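Local coordinates for protein alcohol dehydrogenase (Escherichia coli, PDB 5VM2) that probably acts as a zinc-containing, NAD(H)- or NADP(H)-dependent dehydrogenase of unknown substrate specificity, involved in membrane biogenesis, at residues S41-F46 / E330-K335; A177-L182 / I338-I343; E210-T215 / K312-H317. All coordinates share one frame; numbering follows the deposited sequence.

Contact 1 (S41-F46 / E330-K335); sequences SDVHGF and ESVNNK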
loop_
_atom_site.group_PDB
_atom_site.type_symbol
_atom_site.label_atom_id
_atom_site.label_comp_id
_atom_site.label_asym_id
_atom_site.label_seq_id
_atom_site.Cartn_x
_atom_site.Cartn_y
_atom_site.Cartn_z
ATOM N N SER A 41 5.683 -5.069 2.957
ATOM C CA SER A 41 5.238 -6.291 3.610
ATOM C C SER A 41 5.696 -7.529 2.853
ATOM O O SER A 41 5.973 -8.560 3.479
ATOM C CB SER A 41 3.714 -6.280 3.772
ATOM O OG SER A 41 3.067 -5.916 2.569
ATOM N N ASP A 42 5.802 -7.443 1.518
ATOM C CA ASP A 42 6.298 -8.572 0.737
ATOM C C ASP A 42 7.793 -8.756 0.951
ATOM O O ASP A 42 8.277 -9.889 1.115
ATOM C CB ASP A 42 5.986 -8.361 -0.749
ATOM C CG ASP A 42 4.588 -7.785 -0.979
ATOM O OD1 ASP A 42 4.467 -6.636 -1.483
ATOM O OD2 ASP A 42 3.604 -8.488 -0.646
ATOM N N VAL A 43 8.540 -7.646 0.956
ATOM C CA VAL A 43 9.980 -7.716 1.179
ATOM C C VAL A 43 10.272 -8.274 2.564
ATOM O O VAL A 43 11.179 -9.097 2.741
ATOM C CB VAL A 43 10.620 -6.330 0.980
ATOM C CG1 VAL A 43 12.130 -6.405 1.166
ATOM C CG2 VAL A 43 10.269 -5.782 -0.391
ATOM N N HIS A 44 9.506 -7.840 3.567
ATOM C CA HIS A 44 9.667 -8.387 4.907
ATOM C C HIS A 44 9.295 -9.863 4.945
ATOM O O HIS A 44 9.936 -10.655 5.646
ATOM C CB HIS A 44 8.825 -7.594 5.905
ATOM C CG HIS A 44 8.821 -8.174 7.282
ATOM N ND1 HIS A 44 9.953 -8.240 8.066
ATOM C CD2 HIS A 44 7.825 -8.723 8.016
ATOM C CE1 HIS A 44 9.653 -8.801 9.224
ATOM N NE2 HIS A 44 8.367 -9.104 9.217
ATOM N N GLY A 45 8.260 -10.253 4.198
ATOM C CA GLY A 45 7.939 -11.667 4.087
ATOM C C GLY A 45 9.065 -12.463 3.456
ATOM O O GLY A 45 9.387 -13.564 3.905
ATOM N N PHE A 46 9.684 -11.909 2.412
ATOM C CA PHE A 46 10.812 -12.573 1.767
ATOM C C PHE A 46 11.990 -12.714 2.724
ATOM O O PHE A 46 12.692 -13.733 2.709
ATOM C CB PHE A 46 11.206 -11.789 0.513
ATOM C CG PHE A 46 12.572 -12.117 -0.022
ATOM C CD1 PHE A 46 12.771 -13.234 -0.818
ATOM C CD2 PHE A 46 13.652 -11.285 0.239
ATOM C CE1 PHE A 46 14.027 -13.527 -1.325
ATOM C CE2 PHE A 46 14.909 -11.571 -0.264
ATOM C CZ PHE A 46 15.097 -12.696 -1.047
ATOM N N GLU A 330 17.176 -7.294 -4.909
ATOM C CA GLU A 330 17.390 -5.869 -5.149
ATOM C C GLU A 330 16.468 -5.012 -4.296
ATOM O O GLU A 330 16.857 -3.921 -3.869
ATOM C CB GLU A 330 17.196 -5.549 -6.630
ATOM C CG GLU A 330 18.287 -6.119 -7.515
ATOM C CD GLU A 330 18.231 -5.587 -8.929
ATOM O OE1 GLU A 330 17.288 -4.830 -9.246
ATOM O OE2 GLU A 330 19.134 -5.922 -9.724
ATOM N N SER A 331 15.247 -5.485 -4.036
ATOM C CA SER A 331 14.344 -4.761 -3.150
ATOM C C SER A 331 14.880 -4.690 -1.727
ATOM O O SER A 331 14.436 -3.838 -0.948
ATOM C CB SER A 331 12.962 -5.412 -3.167
ATOM O OG SER A 331 12.403 -5.354 -4.471
ATOM N N VAL A 332 15.821 -5.561 -1.376
ATOM C CA VAL A 332 16.517 -5.459 -0.097
ATOM C C VAL A 332 17.832 -4.705 -0.243
ATOM O O VAL A 332 18.128 -3.792 0.532
ATOM C CB VAL A 332 16.749 -6.869 0.489
ATOM C CG1 VAL A 332 17.432 -6.774 1.845
ATOM C CG2 VAL A 332 15.435 -7.629 0.590
ATOM N N ASN A 333 18.630 -5.054 -1.255
ATOM C CA ASN A 333 19.971 -4.492 -1.384
ATOM C C ASN A 333 19.923 -3.036 -1.830
ATOM O O ASN A 333 20.567 -2.170 -1.227
ATOM C CB ASN A 333 20.793 -5.325 -2.368
ATOM C CG ASN A 333 20.706 -6.812 -2.088
ATOM O OD1 ASN A 333 20.493 -7.231 -0.952
ATOM N ND2 ASN A 333 20.865 -7.621 -3.130
ATOM N N ASN A 334 19.176 -2.749 -2.895
ATOM C CA ASN A 334 19.117 -1.393 -3.425
ATOM C C ASN A 334 17.802 -0.724 -3.051
ATOM O O ASN A 334 17.132 -0.135 -3.904
ATOM C CB ASN A 334 19.303 -1.395 -4.944
ATOM C CG ASN A 334 19.724 -0.038 -5.480
ATOM O OD1 ASN A 334 20.155 0.834 -4.727
ATOM N ND2 ASN A 334 19.595 0.147 -6.790
ATOM N N LYS A 335 17.426 -0.816 -1.774
ATOM C CA LYS A 335 16.298 -0.045 -1.267
ATOM C C LYS A 335 16.504 1.453 -1.456
ATOM O O LYS A 335 15.525 2.208 -1.490
ATOM C CB LYS A 335 16.085 -0.368 0.215
ATOM C CG LYS A 335 14.637 -0.504 0.647
ATOM C CD LYS A 335 14.550 -0.978 2.091
ATOM C CE LYS A 335 13.208 -0.627 2.713
ATOM N NZ LYS A 335 12.976 0.843 2.732
#
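Val-43 and Val-332 bring their branches together between two helices, CG1 of Val-43 lying 3.6 Å from CG2 of Val-332. The two side chains run antiparallel alongside one another, so branches meet flank to flank. In Val-43, CG1 stands opposite the backbone N (chi1 -178°) and CG2 lies beside that N; the fork spreads over two neighbours, CG1 taking Val-332 while CG2 rests 3.9 Å from Ser-331 CB. Val-332 has the same rotamer, and it is the branch beside its own backbone N, CG2, that does the touching. This methyl serves twice, for it also sits 4.1 Å from Phe-46 CE2, at the edge of the phenyl ring and near its plane. One turn along from Val-43, the Phe-46 ring also meets that of Phe-328 at a shallow angle of about 25° and touches Gln-325, both on the same helix as Val-332. The contact thus packs helix 41-48 of the GroES-like domain against the last turn of helix 324-333, the helix that comes just before strand 340-344. Ser-331 offers its CB to the valine rather than its hydroxyl: OG points back along its own helix and is hydrogen-bonded to Ala-327 O, which satisfies this buried polar atom. Ile-38 touches both Val-43 and Ser-331. The neighbouring Asp-42 reaches toward the metal centre, where OD1 is hydrogen-bonded to the N of the oxidised cysteine at position 39 and OD2 makes a weak hydrogen bond to ND1 of His-65, a magnesium ligand. Such a carboxylate may help orient the imidazole from the second shell. From the Val-43 side chain the ion is about 10 Å away.

Contact 2 (A177-L182 / I338-I343); sequences AGCIGL and IIKGVI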
loop_
_atom_site.group_PDB
_atom_site.type_symbol
_atom_site.label_atom_id
_atom_site.label_comp_id
_atom_site.label_asym_id
_atom_site.label_seq_id
_atom_site.Cartn_x
_atom_site.Cartn_y
_atom_site.Cartn_z
ATOM N N ALA A 177 8.989 9.783 2.310
ATOM C CA ALA A 177 8.692 9.929 0.892
ATOM C C ALA A 177 8.975 8.632 0.141
ATOM O O ALA A 177 9.327 8.654 -1.044
ATOM C CB ALA A 177 9.474 11.094 0.289
ATOM N N GLY A 178 8.853 7.501 0.830
ATOM C CA GLY A 178 8.769 6.221 0.165
ATOM C C GLY A 178 7.408 6.075 -0.496
ATOM O O GLY A 178 6.618 7.016 -0.588
ATOM N N CYS A 179 7.127 4.850 -0.947
ATOM C CA CYS A 179 5.900 4.600 -1.700
ATOM C C CYS A 179 4.665 5.110 -0.958
ATOM O O CYS A 179 3.884 5.900 -1.499
ATOM C CB CYS A 179 5.759 3.109 -2.005
ATOM S SG CYS A 179 4.200 2.713 -2.835
ATOM N N ILE A 180 4.493 4.698 0.298
ATOM C CA ILE A 180 3.283 5.059 1.030
ATOM C C ILE A 180 3.236 6.556 1.330
ATOM O O ILE A 180 2.154 7.159 1.342
ATOM C CB ILE A 180 3.171 4.219 2.314
ATOM C CG1 ILE A 180 3.203 2.728 1.970
ATOM C CG2 ILE A 180 1.895 4.561 3.041
ATOM C CD1 ILE A 180 2.061 2.285 1.070
ATOM N N GLY A 181 4.391 7.182 1.569
ATOM C CA GLY A 181 4.402 8.622 1.784
ATOM C C GLY A 181 4.014 9.400 0.540
ATOM O O GLY A 181 3.322 10.420 0.621
ATOM N N LEU A 182 4.449 8.927 -0.629
ATOM C CA LEU A 182 4.079 9.573 -1.882
ATOM C C LEU A 182 2.612 9.335 -2.211
ATOM O O LEU A 182 1.934 10.234 -2.727
ATOM C CB LEU A 182 4.988 9.069 -3.006
ATOM C CG LEU A 182 6.457 9.426 -2.771
ATOM C CD1 LEU A 182 7.346 8.810 -3.833
ATOM C CD2 LEU A 182 6.626 10.938 -2.727
ATOM N N ILE A 338 14.928 2.562 -5.111
ATOM C CA ILE A 338 13.633 2.062 -5.554
ATOM C C ILE A 338 12.536 2.886 -4.895
ATOM O O ILE A 338 12.433 2.929 -3.663
ATOM C CB ILE A 338 13.457 0.569 -5.237
ATOM C CG1 ILE A 338 14.548 -0.254 -5.926
ATOM C CG2 ILE A 338 12.078 0.100 -5.675
ATOM C CD1 ILE A 338 14.481 -1.734 -5.620
ATOM N N ILE A 339 11.725 3.548 -5.717
ATOM C CA ILE A 339 10.476 4.117 -5.228
ATOM C C ILE A 339 9.390 3.052 -5.204
ATOM O O ILE A 339 8.767 2.795 -4.167
ATOM C CB ILE A 339 10.068 5.324 -6.090
ATOM C CG1 ILE A 339 11.186 6.365 -6.114
ATOM C CG2 ILE A 339 8.777 5.935 -5.574
ATOM C CD1 ILE A 339 11.434 7.012 -4.776
ATOM N N LYS A 340 9.170 2.395 -6.340
ATOM C CA LYS A 340 8.222 1.291 -6.423
ATOM C C LYS A 340 8.695 0.327 -7.498
ATOM O O LYS A 340 8.901 0.727 -8.648
ATOM C CB LYS A 340 6.810 1.791 -6.739
ATOM C CG LYS A 340 5.740 0.707 -6.656
ATOM C CD LYS A 340 5.685 0.083 -5.272
ATOM C CE LYS A 340 4.354 -0.605 -5.035
ATOM N NZ LYS A 340 4.382 -1.476 -3.827
ATOM N N GLY A 341 8.873 -0.931 -7.123
ATOM C CA GLY A 341 9.159 -1.985 -8.073
ATOM C C GLY A 341 7.919 -2.827 -8.302
ATOM O O GLY A 341 7.091 -2.994 -7.409
ATOM N N VAL A 342 7.784 -3.338 -9.525
ATOM C CA VAL A 342 6.705 -4.252 -9.868
ATOM C C VAL A 342 7.300 -5.437 -10.612
ATOM O O VAL A 342 8.408 -5.373 -11.150
ATOM C CB VAL A 342 5.597 -3.588 -10.718
ATOM C CG1 VAL A 342 5.071 -2.330 -10.034
ATOM C CG2 VAL A 342 6.107 -3.274 -12.111
ATOM N N ILE A 343 6.547 -6.530 -10.626
ATOM C CA ILE A 343 6.939 -7.751 -11.314
ATOM C C ILE A 343 5.934 -7.995 -12.429
ATOM O O ILE A 343 4.722 -8.049 -12.183
ATOM C CB ILE A 343 7.015 -8.950 -10.357
ATOM C CG1 ILE A 343 8.121 -8.726 -9.324
ATOM C CG2 ILE A 343 7.270 -10.227 -11.135
ATOM C CD1 ILE A 343 8.029 -9.617 -8.118
HETATM O O HOH W 1 9.289 3.072 -1.512
#
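A single water joins the backbones of Cys-179 and Ile-339: it accepts from Cys-179 N at 2.9 Å and donates to Ile-339 O at 2.7 Å, with an angle of about 96° at the water. Through it, an amide in the first turn of helix 179-190 is tied to the carbonyl just before Lys-340. The same carbonyl oxygen also lies 3.7 Å from Cys-179 CB, a plain van der Waals contact.

The apolar contact is made by Leu-182 and Ile-339, whose side chains lie roughly perpendicular, CD1 of the leucine 3.7 Å from CG2 of the isoleucine. Leu-182 is closed in further by Met-208 and Ala-209.

Sulfur meets aliphatic chain at Cys-179. With SG opposite the backbone N (chi1 176°), Cys-179 SG lies against the lysine stem, 3.9 Å from Lys-340 CD. The bend of that stem at chi2 (59°) helps send its ammonium elsewhere: NZ forms a salt bridge with Glu-66, a magnesium ligand, and hydrogen bonds to Ile-38 O and the oxidised cysteine at position 39. Three partners thus hold this group beside the metal site.

Gly-178, at the N-cap, and Gly-181 fit the GxGxxG strand-turn-helix pattern of a Rossmann fold, which commonly receives a dinucleotide's diphosphate. Here the first turn of the helix packs on the start of strand 340-344 of the other sheet, consistent with the junction between nucleotide-binding and catalytic domains in this dehydrogenase family.

Contact 3 (E210-T215 / K312-H317); sequences EQLGAT and KSMVTH
The carboxamide of Gln-211 meets Ser-313 with its nitrogen end, NE2 lying 3.8 Å from CB of the serine; neither of its faces is covered by 312-317. Ser-313 CB stands well off the amide plane, whereas OG of the same residue lies closer to that plane but too far from NE2 for a bond. The imidazole of His-317 lies well away from 210-215: ND1 shares a 3.0 Å hydrogen bond with Thr-316 OG1, which stands out of the ring plane, while from the opposite side Ile-338 packs near CE1. Gln-211 reaches across because its chain is fully extended, CG opposite the backbone N (chi1 173°).

Deeper in, Leu-212 and Met-314 carry the apolar part. One side chain is set crosswise to the other, with Leu-212 CD1 3.9 Å from Met-314 CG and 4.1 Å from Met-314 SD. The methionine turns at chi3 (53°), folding CE away from the line of its stem, and it continues onto Leu-182, Met-183 and Gln-186 of helix 179-190. Leu-182 and Gln-186 touch Leu-212 as well, so this helix underlies both partners.

Leu-212 is in place where helix 203-211 ends: Gly-213, with positive phi, closes a Schellman motif and leads the chain toward strand 216-219 of the Rossmann sheet. Segment 312-317 runs into strand 315-320, which pairs with strand 340-344.

Between these segments the chemistry is therefore mainly dispersion. Ser-313 OG has its hydrogen bond with Asp-310, and Thr-316 OG1 with Ile-339 N, so the two segments are held by shape and by the helix 179-190 side chains beneath both rather than by directional polar bonds.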
loop_
_atom_site.group_PDB
_atom_site.type_symbol
_atom_site.label_atom_id
_atom_site.label_comp_id
_atom_site.label_asym_id
_atom_site.label_seq_id
_atom_site.Cartn_x
_atom_site.Cartn_y
_atom_site.Cartn_z
ATOM N N GLU A 210 8.515 16.392 -4.692
ATOM C CA GLU A 210 8.298 17.680 -5.342
ATOM C C GLU A 210 7.611 17.508 -6.690
ATOM O O GLU A 210 6.738 18.304 -7.055
ATOM C CB GLU A 210 9.634 18.409 -5.496
ATOM C CG GLU A 210 9.615 19.581 -6.471
ATOM C CD GLU A 210 8.948 20.820 -5.895
ATOM O OE1 GLU A 210 8.674 21.761 -6.671
ATOM O OE2 GLU A 210 8.703 20.853 -4.669
ATOM N N GLN A 211 7.983 16.470 -7.446
ATOM C CA GLN A 211 7.307 16.212 -8.715
ATOM C C GLN A 211 5.836 15.878 -8.495
ATOM O O GLN A 211 4.969 16.306 -9.267
ATOM C CB GLN A 211 8.005 15.076 -9.465
ATOM C CG GLN A 211 7.272 14.631 -10.725
ATOM C CD GLN A 211 7.996 13.526 -11.479
ATOM O OE1 GLN A 211 9.221 13.398 -11.405
ATOM N NE2 GLN A 211 7.233 12.708 -12.194
ATOM N N LEU A 212 5.536 15.118 -7.446
ATOM C CA LEU A 212 4.169 14.704 -7.167
ATOM C C LEU A 212 3.369 15.744 -6.388
ATOM O O LEU A 212 2.223 15.468 -6.022
ATOM C CB LEU A 212 4.175 13.371 -6.418
ATOM C CG LEU A 212 4.617 12.195 -7.291
ATOM C CD1 LEU A 212 4.527 10.878 -6.537
ATOM C CD2 LEU A 212 3.799 12.143 -8.576
ATOM N N GLY A 213 3.929 16.920 -6.121
ATOM C CA GLY A 213 3.143 18.037 -5.638
ATOM C C GLY A 213 3.406 18.510 -4.224
ATOM O O GLY A 213 2.615 19.311 -3.709
ATOM N N ALA A 214 4.476 18.053 -3.577
ATOM C CA ALA A 214 4.801 18.555 -2.248
ATOM C C ALA A 214 5.041 20.059 -2.303
ATOM O O ALA A 214 5.728 20.553 -3.200
ATOM C CB ALA A 214 6.039 17.839 -1.703
ATOM N N THR A 215 4.451 20.791 -1.353
ATOM C CA THR A 215 4.684 22.233 -1.278
ATOM C C THR A 215 6.130 22.537 -0.904
ATOM O O THR A 215 6.768 23.406 -1.501
ATOM C CB THR A 215 3.736 22.870 -0.257
ATOM O OG1 THR A 215 2.379 22.606 -0.627
ATOM C CG2 THR A 215 3.955 24.376 -0.186
ATOM N N LYS A 312 1.899 5.852 -12.246
ATOM C CA LYS A 312 2.823 5.333 -13.247
ATOM C C LYS A 312 4.215 5.923 -13.070
ATOM O O LYS A 312 5.219 5.215 -13.213
ATOM C CB LYS A 312 2.287 5.630 -14.649
ATOM C CG LYS A 312 3.283 5.396 -15.773
ATOM C CD LYS A 312 2.625 5.572 -17.134
ATOM C CE LYS A 312 1.362 4.729 -17.253
ATOM N NZ LYS A 312 1.636 3.279 -17.044
ATOM N N SER A 313 4.295 7.217 -12.751
ATOM C CA SER A 313 5.586 7.863 -12.558
ATOM C C SER A 313 6.344 7.316 -11.358
ATOM O O SER A 313 7.546 7.564 -11.236
ATOM C CB SER A 313 5.399 9.372 -12.399
ATOM O OG SER A 313 4.980 9.971 -13.613
ATOM N N MET A 314 5.680 6.586 -10.461
ATOM C CA MET A 314 6.373 6.090 -9.281
ATOM C C MET A 314 7.146 4.807 -9.552
ATOM O O MET A 314 8.099 4.510 -8.823
ATOM C CB MET A 314 5.373 5.884 -8.143
ATOM C CG MET A 314 4.622 7.159 -7.794
ATOM S SD MET A 314 3.406 6.933 -6.488
ATOM C CE MET A 314 4.430 6.166 -5.226
ATOM N N VAL A 315 6.784 4.064 -10.597
ATOM C CA VAL A 315 7.438 2.792 -10.896
ATOM C C VAL A 315 8.853 3.077 -11.386
ATOM O O VAL A 315 9.050 3.646 -12.463
ATOM C CB VAL A 315 6.648 1.981 -11.927
ATOM C CG1 VAL A 315 7.348 0.658 -12.206
ATOM C CG2 VAL A 315 5.242 1.734 -11.424
ATOM N N THR A 316 9.845 2.672 -10.595
ATOM C CA THR A 316 11.241 2.858 -10.963
ATOM C C THR A 316 11.897 1.589 -11.489
ATOM O O THR A 316 12.959 1.674 -12.115
ATOM C CB THR A 316 12.034 3.379 -9.758
ATOM O OG1 THR A 316 11.793 2.533 -8.627
ATOM C CG2 THR A 316 11.597 4.798 -9.413
ATOM N N HIS A 317 11.294 0.422 -11.259
ATOM C CA HIS A 317 11.877 -0.845 -11.684
ATOM C C HIS A 317 10.767 -1.829 -12.021
ATOM O O HIS A 317 9.807 -1.972 -11.260
ATOM C CB HIS A 317 12.780 -1.435 -10.594
ATOM C CG HIS A 317 13.921 -0.550 -10.203
ATOM N ND1 HIS A 317 13.807 0.425 -9.237
ATOM C CD2 HIS A 317 15.199 -0.495 -10.647
ATOM C CE1 HIS A 317 14.965 1.046 -9.103
ATOM N NE2 HIS A 317 15.826 0.507 -9.946
#

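Overall arrangement
Contact 2 lies between the others, its centre 12 Å from that of contact 1 and 9 Å from that of contact 3; contacts 1 and 3 are 20 Å apart. Strands 315-320 and 340-344 run parallel and join contacts 2 and 3 by backbone: Lys-340 O is 2.9 Å from Thr-316 N, a probable hydrogen bond. Contact 1 meets contact 2 only by packing, Ile-338 CD1 lying 3.7 Å from Glu-330 O. The magnesium ion, held by His-65, Glu-66 and Glu-152 probably where relatives carry catalytic zinc, is about 5 Å from Lys-340's side chain, 10 Å from Val-43's and 11 Å from Met-314's.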